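Local coordinates for phosphatidylethanolamine-binding protein (Plasmodium vivax, PDB 2GZQ), which probably binds phosphatidylethanolamine or similar phosphate-bearing ligands, at residues G61-N66 against V100-S105; I67-E72 against Y77-F82. All coordinates share one frame; numbering follows the deposited sequence.

Interaction 1. Residues G61-N66 against V100-S105; sequences GSVPRN and VHWAVS
The backbones of V63 and W102 stay well apart, 8.5 Å between V63 CA and W102 CA, and no hydrogen bond links 61-66 to 100-105, so side chains alone span the gap. The contact lies between the two beta-sheets of the phosphatidylethanolamine-binding protein fold: 61-66 runs from the loop after strand 54-56 into the start of strand 66-69 of the smaller antiparallel sheet, while 100-105 belongs to strand 99-107 of the larger one. V63 lays CG2 over the six-membered ring of W102 in a CH-pi contact, the methyl 3.6 Å from the centroid of that ring and 19° off its normal. This branch stands anti to the V63 backbone N and is the one that meets the indole. W102 itself has CG anti to its backbone N (chi1 -176°), and its ring reaches across to the loop, meeting the V63 side chain at about a right angle. On the opposite face lies V104 CG1 from the same strand, leaving the benzo part of the indole between two valine methyls. Y126 also touches both V63 and P64. Obliquely to the indole, P64 brings its CD to 4.0 Å from W102 CZ3.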
# COMPACT_ATOMS: atom_id res chain seq x y z
N GLY A 61 13.28 6.97 -1.75
CA GLY A 61 13.14 7.89 -0.63
C GLY A 61 11.98 8.87 -0.73
O GLY A 61 11.58 9.46 0.28
N SER A 62 11.43 9.05 -1.94
CA SER A 62 10.27 9.92 -2.12
C SER A 62 9.04 9.20 -2.63
O SER A 62 9.15 8.13 -3.23
CB SER A 62 10.56 11.07 -3.06
OG SER A 62 11.68 11.82 -2.61
N VAL A 63 7.90 9.80 -2.42
CA VAL A 63 6.64 9.23 -2.86
C VAL A 63 6.69 8.98 -4.36
O VAL A 63 7.32 9.74 -5.09
CB VAL A 63 5.48 10.16 -2.45
CG1 VAL A 63 5.46 11.43 -3.27
CG2 VAL A 63 4.15 9.47 -2.53
N PRO A 64 6.09 7.90 -4.85
CA PRO A 64 6.10 7.70 -6.30
C PRO A 64 5.67 8.93 -7.08
O PRO A 64 4.66 9.55 -6.75
CB PRO A 64 5.13 6.55 -6.49
CG PRO A 64 5.30 5.73 -5.23
CD PRO A 64 5.45 6.77 -4.14
N ARG A 65 6.40 9.27 -8.13
CA ARG A 65 6.06 10.44 -8.91
C ARG A 65 4.74 10.23 -9.65
O ARG A 65 3.97 11.18 -9.82
CB ARG A 65 7.18 10.76 -9.91
CG ARG A 65 6.98 12.09 -10.61
CD ARG A 65 8.17 12.50 -11.45
NE ARG A 65 7.92 13.76 -12.16
CZ ARG A 65 8.77 14.31 -13.02
NH1 ARG A 65 8.47 15.45 -13.62
NH2 ARG A 65 9.92 13.73 -13.29
N ASN A 66 4.52 9.04 -10.19
CA ASN A 66 3.33 8.80 -11.01
C ASN A 66 2.67 7.49 -10.66
O ASN A 66 3.32 6.43 -10.71
CB ASN A 66 3.67 8.79 -12.50
CG ASN A 66 3.97 10.14 -13.00
OD1 ASN A 66 3.08 10.94 -13.23
ND2 ASN A 66 5.25 10.43 -13.12
N VAL A 100 3.70 0.40 7.99
CA VAL A 100 3.00 1.26 7.06
C VAL A 100 3.85 2.47 6.64
O VAL A 100 4.16 3.34 7.44
CB VAL A 100 1.57 1.63 7.55
CG1 VAL A 100 1.60 2.26 8.92
CG2 VAL A 100 0.86 2.52 6.52
N HIS A 101 4.22 2.46 5.37
CA HIS A 101 4.99 3.53 4.77
C HIS A 101 4.17 4.75 4.37
O HIS A 101 4.72 5.86 4.32
CB HIS A 101 5.70 2.97 3.54
CG HIS A 101 6.79 2.02 3.89
ND1 HIS A 101 7.99 2.45 4.40
CD2 HIS A 101 6.85 0.67 3.87
CE1 HIS A 101 8.74 1.39 4.67
NE2 HIS A 101 8.07 0.30 4.35
N TRP A 102 2.90 4.57 4.02
CA TRP A 102 2.15 5.63 3.35
C TRP A 102 0.69 5.27 3.39
O TRP A 102 0.33 4.11 3.15
CB TRP A 102 2.66 5.76 1.90
CG TRP A 102 2.05 6.86 1.09
CD1 TRP A 102 1.61 8.08 1.52
CD2 TRP A 102 1.86 6.83 -0.32
NE1 TRP A 102 1.15 8.81 0.44
CE2 TRP A 102 1.28 8.06 -0.69
CE3 TRP A 102 2.11 5.87 -1.31
CZ2 TRP A 102 0.93 8.35 -2.00
CZ3 TRP A 102 1.78 6.17 -2.62
CH2 TRP A 102 1.20 7.40 -2.96
N ALA A 103 -0.16 6.25 3.69
CA ALA A 103 -1.61 6.09 3.59
C ALA A 103 -2.22 7.37 3.10
O ALA A 103 -2.10 8.42 3.74
CB ALA A 103 -2.24 5.72 4.93
N VAL A 104 -2.92 7.31 1.97
CA VAL A 104 -3.57 8.47 1.39
C VAL A 104 -4.97 8.05 0.99
O VAL A 104 -5.18 7.00 0.41
CB VAL A 104 -2.74 9.07 0.23
CG1 VAL A 104 -2.49 8.05 -0.88
CG2 VAL A 104 -3.37 10.32 -0.32
N SER A 105 -5.94 8.91 1.31
CA SER A 105 -7.34 8.62 1.13
C SER A 105 -8.05 9.74 0.40
O SER A 105 -7.71 10.91 0.58
CB SER A 105 -7.92 8.41 2.52
OG SER A 105 -9.30 8.08 2.50

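Interaction 2. Residues I67-E72 against Y77-F82; sequences IKFSEE and YCYILF
Y79 and F69 meet as an edge-to-face aromatic pair, the edge of the tyrosine turned to the face of the phenylalanine. The ring centroids are 5.0 Å apart and the planes are inclined at 50°, well short of a perpendicular T. Y79 CE1 comes within 4.0 Å of F69 CG, and its neighbour CD1 lies over the centre of the F69 ring; the two side chains run past each other in opposite directions. Beyond this overlap the phenol donates a hydrogen bond to the main chain, Y79 OH to E71 O at 2.7 Å. The hydroxyl stands well above the carbonyl plane, with a C=O...OH angle of 125°, whereas the carbonyl oxygen lies at the edge of the tyrosine ring and in its plane. One aromatic residue thus grips the segment twice, by ring edge and by hydroxyl. E71 CG also approaches Y79 OH, at 3.7 Å, as the two side chains cross nearly at right angles.

The pairing bridges the two sheets of the fold, since strand 66-69 belongs to the smaller antiparallel sheet and strand 77-85 to the larger mixed one. Farther along the strands, I67 and L81 reach toward each other tip to tip, I67 CD1 4.0 Å from L81 CD2. The extended I67 chain (chi2 175°) carries its terminal methyl to this meeting.

Behind these groups, L144 and L146 of strand 138-148 pack on Y79, and I107 of strand 99-107 touches F69. Backbone hydrogen bonds of F69 with K110 and of S70 with D38 fix the chain leading to E71, and S70 OG also bonds to D38 N.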
# COMPACT_ATOMS: atom_id res chain seq x y z
N ILE A 67 1.39 7.55 -10.32
CA ILE A 67 0.58 6.37 -10.15
C ILE A 67 -0.62 6.53 -11.06
O ILE A 67 -1.14 7.64 -11.20
CB ILE A 67 0.17 6.19 -8.70
CG1 ILE A 67 1.40 5.89 -7.85
CG2 ILE A 67 -0.88 5.09 -8.55
CD1 ILE A 67 1.13 5.82 -6.38
N LYS A 68 -1.01 5.46 -11.73
CA LYS A 68 -2.17 5.49 -12.62
C LYS A 68 -3.05 4.29 -12.38
O LYS A 68 -2.56 3.18 -12.22
CB LYS A 68 -1.75 5.45 -14.08
CG LYS A 68 -0.92 6.65 -14.50
CD LYS A 68 -0.59 6.68 -16.00
CE LYS A 68 0.47 7.75 -16.30
NZ LYS A 68 0.37 8.26 -17.70
N PHE A 69 -4.34 4.53 -12.37
CA PHE A 69 -5.34 3.50 -12.14
C PHE A 69 -6.09 3.22 -13.43
O PHE A 69 -6.36 4.14 -14.20
CB PHE A 69 -6.33 3.94 -11.04
CG PHE A 69 -5.67 4.43 -9.81
CD1 PHE A 69 -4.99 3.57 -8.98
CD2 PHE A 69 -5.66 5.78 -9.50
CE1 PHE A 69 -4.34 4.02 -7.85
CE2 PHE A 69 -4.99 6.24 -8.38
CZ PHE A 69 -4.34 5.34 -7.55
N SER A 70 -6.53 1.99 -13.64
CA SER A 70 -7.25 1.68 -14.87
C SER A 70 -8.67 2.25 -14.92
O SER A 70 -9.25 2.37 -16.00
CB SER A 70 -7.28 0.20 -15.13
OG SER A 70 -7.89 -0.48 -14.06
N GLU A 71 -9.23 2.62 -13.78
CA GLU A 71 -10.56 3.25 -13.76
C GLU A 71 -10.69 4.14 -12.56
O GLU A 71 -9.94 4.00 -11.60
CB GLU A 71 -11.67 2.22 -13.77
CG GLU A 71 -11.63 1.35 -12.60
CD GLU A 71 -12.74 0.29 -12.60
OE1 GLU A 71 -12.65 -0.66 -13.41
OE2 GLU A 71 -13.68 0.41 -11.79
N GLU A 72 -11.58 5.12 -12.67
CA GLU A 72 -11.97 5.97 -11.56
C GLU A 72 -12.80 5.17 -10.56
O GLU A 72 -13.43 4.20 -10.92
CB GLU A 72 -12.79 7.15 -12.08
CG GLU A 72 -11.98 8.12 -12.89
CD GLU A 72 -12.79 9.27 -13.44
OE1 GLU A 72 -13.93 9.48 -12.99
OE2 GLU A 72 -12.27 9.97 -14.33
N TYR A 77 -17.64 7.29 -4.10
CA TYR A 77 -16.55 6.56 -3.49
C TYR A 77 -15.22 7.17 -3.91
O TYR A 77 -15.12 7.88 -4.90
CB TYR A 77 -16.61 5.06 -3.87
CG TYR A 77 -17.69 4.34 -3.10
CD1 TYR A 77 -17.38 3.65 -1.94
CD2 TYR A 77 -19.01 4.42 -3.50
CE1 TYR A 77 -18.34 3.03 -1.21
CE2 TYR A 77 -20.00 3.79 -2.76
CZ TYR A 77 -19.66 3.10 -1.61
OH TYR A 77 -20.68 2.51 -0.89
N CYS A 78 -14.19 6.85 -3.14
CA CYS A 78 -12.86 7.23 -3.54
C CYS A 78 -11.90 6.09 -3.21
O CYS A 78 -12.26 5.13 -2.51
CB CYS A 78 -12.44 8.54 -2.88
SG CYS A 78 -12.55 8.49 -1.11
N TYR A 79 -10.70 6.16 -3.76
CA TYR A 79 -9.67 5.22 -3.37
C TYR A 79 -8.95 5.67 -2.12
O TYR A 79 -8.70 6.85 -1.90
CB TYR A 79 -8.64 5.02 -4.48
CG TYR A 79 -9.16 4.41 -5.78
CD1 TYR A 79 -8.85 4.97 -6.98
CD2 TYR A 79 -9.96 3.28 -5.77
CE1 TYR A 79 -9.30 4.44 -8.17
CE2 TYR A 79 -10.43 2.74 -6.96
CZ TYR A 79 -10.09 3.31 -8.16
OH TYR A 79 -10.59 2.73 -9.30
N ILE A 80 -8.56 4.66 -1.37
CA ILE A 80 -7.58 4.79 -0.29
C ILE A 80 -6.45 3.81 -0.59
O ILE A 80 -6.69 2.65 -0.94
CB ILE A 80 -8.23 4.56 1.11
CG1 ILE A 80 -7.20 4.74 2.21
CG2 ILE A 80 -8.97 3.24 1.17
CD1 ILE A 80 -7.81 4.81 3.61
N LEU A 81 -5.22 4.30 -0.49
CA LEU A 81 -4.03 3.55 -0.88
C LEU A 81 -3.10 3.45 0.31
O LEU A 81 -2.78 4.46 0.94
CB LEU A 81 -3.35 4.31 -2.02
CG LEU A 81 -2.06 3.71 -2.56
CD1 LEU A 81 -2.18 2.30 -3.06
CD2 LEU A 81 -1.50 4.58 -3.67
N PHE A 82 -2.65 2.24 0.59
CA PHE A 82 -1.69 1.98 1.63
C PHE A 82 -0.45 1.37 0.98
O PHE A 82 -0.59 0.46 0.14
CB PHE A 82 -2.22 0.95 2.65
CG PHE A 82 -3.44 1.37 3.42
CD1 PHE A 82 -3.62 2.65 3.89
CD2 PHE A 82 -4.44 0.46 3.71
CE1 PHE A 82 -4.75 2.98 4.62
CE2 PHE A 82 -5.53 0.79 4.44
CZ PHE A 82 -5.71 2.04 4.88

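How the interactions relate
Interactions 1 and 2 are successive parts of one interface between the two sheets, with their centres about 13 Å apart. Segment 61-66 runs directly into 67-72, and strands 77-85 and 99-107 are antiparallel neighbours. Because 67-72 and 77-82 both lie between 61-66 and 100-105 in the sequence, interaction 2 is nested within the chain loop that interaction 1 closes. Their larger-sheet strands are joined by a probable hydrogen bond, L81 N to V104 O at 2.8 Å, and by packing of A103 CB on F82 CD1 at 3.5 Å. Side chains also cross between the contacts: W102 touches both I67 and L81, so the indole belongs to both contacts.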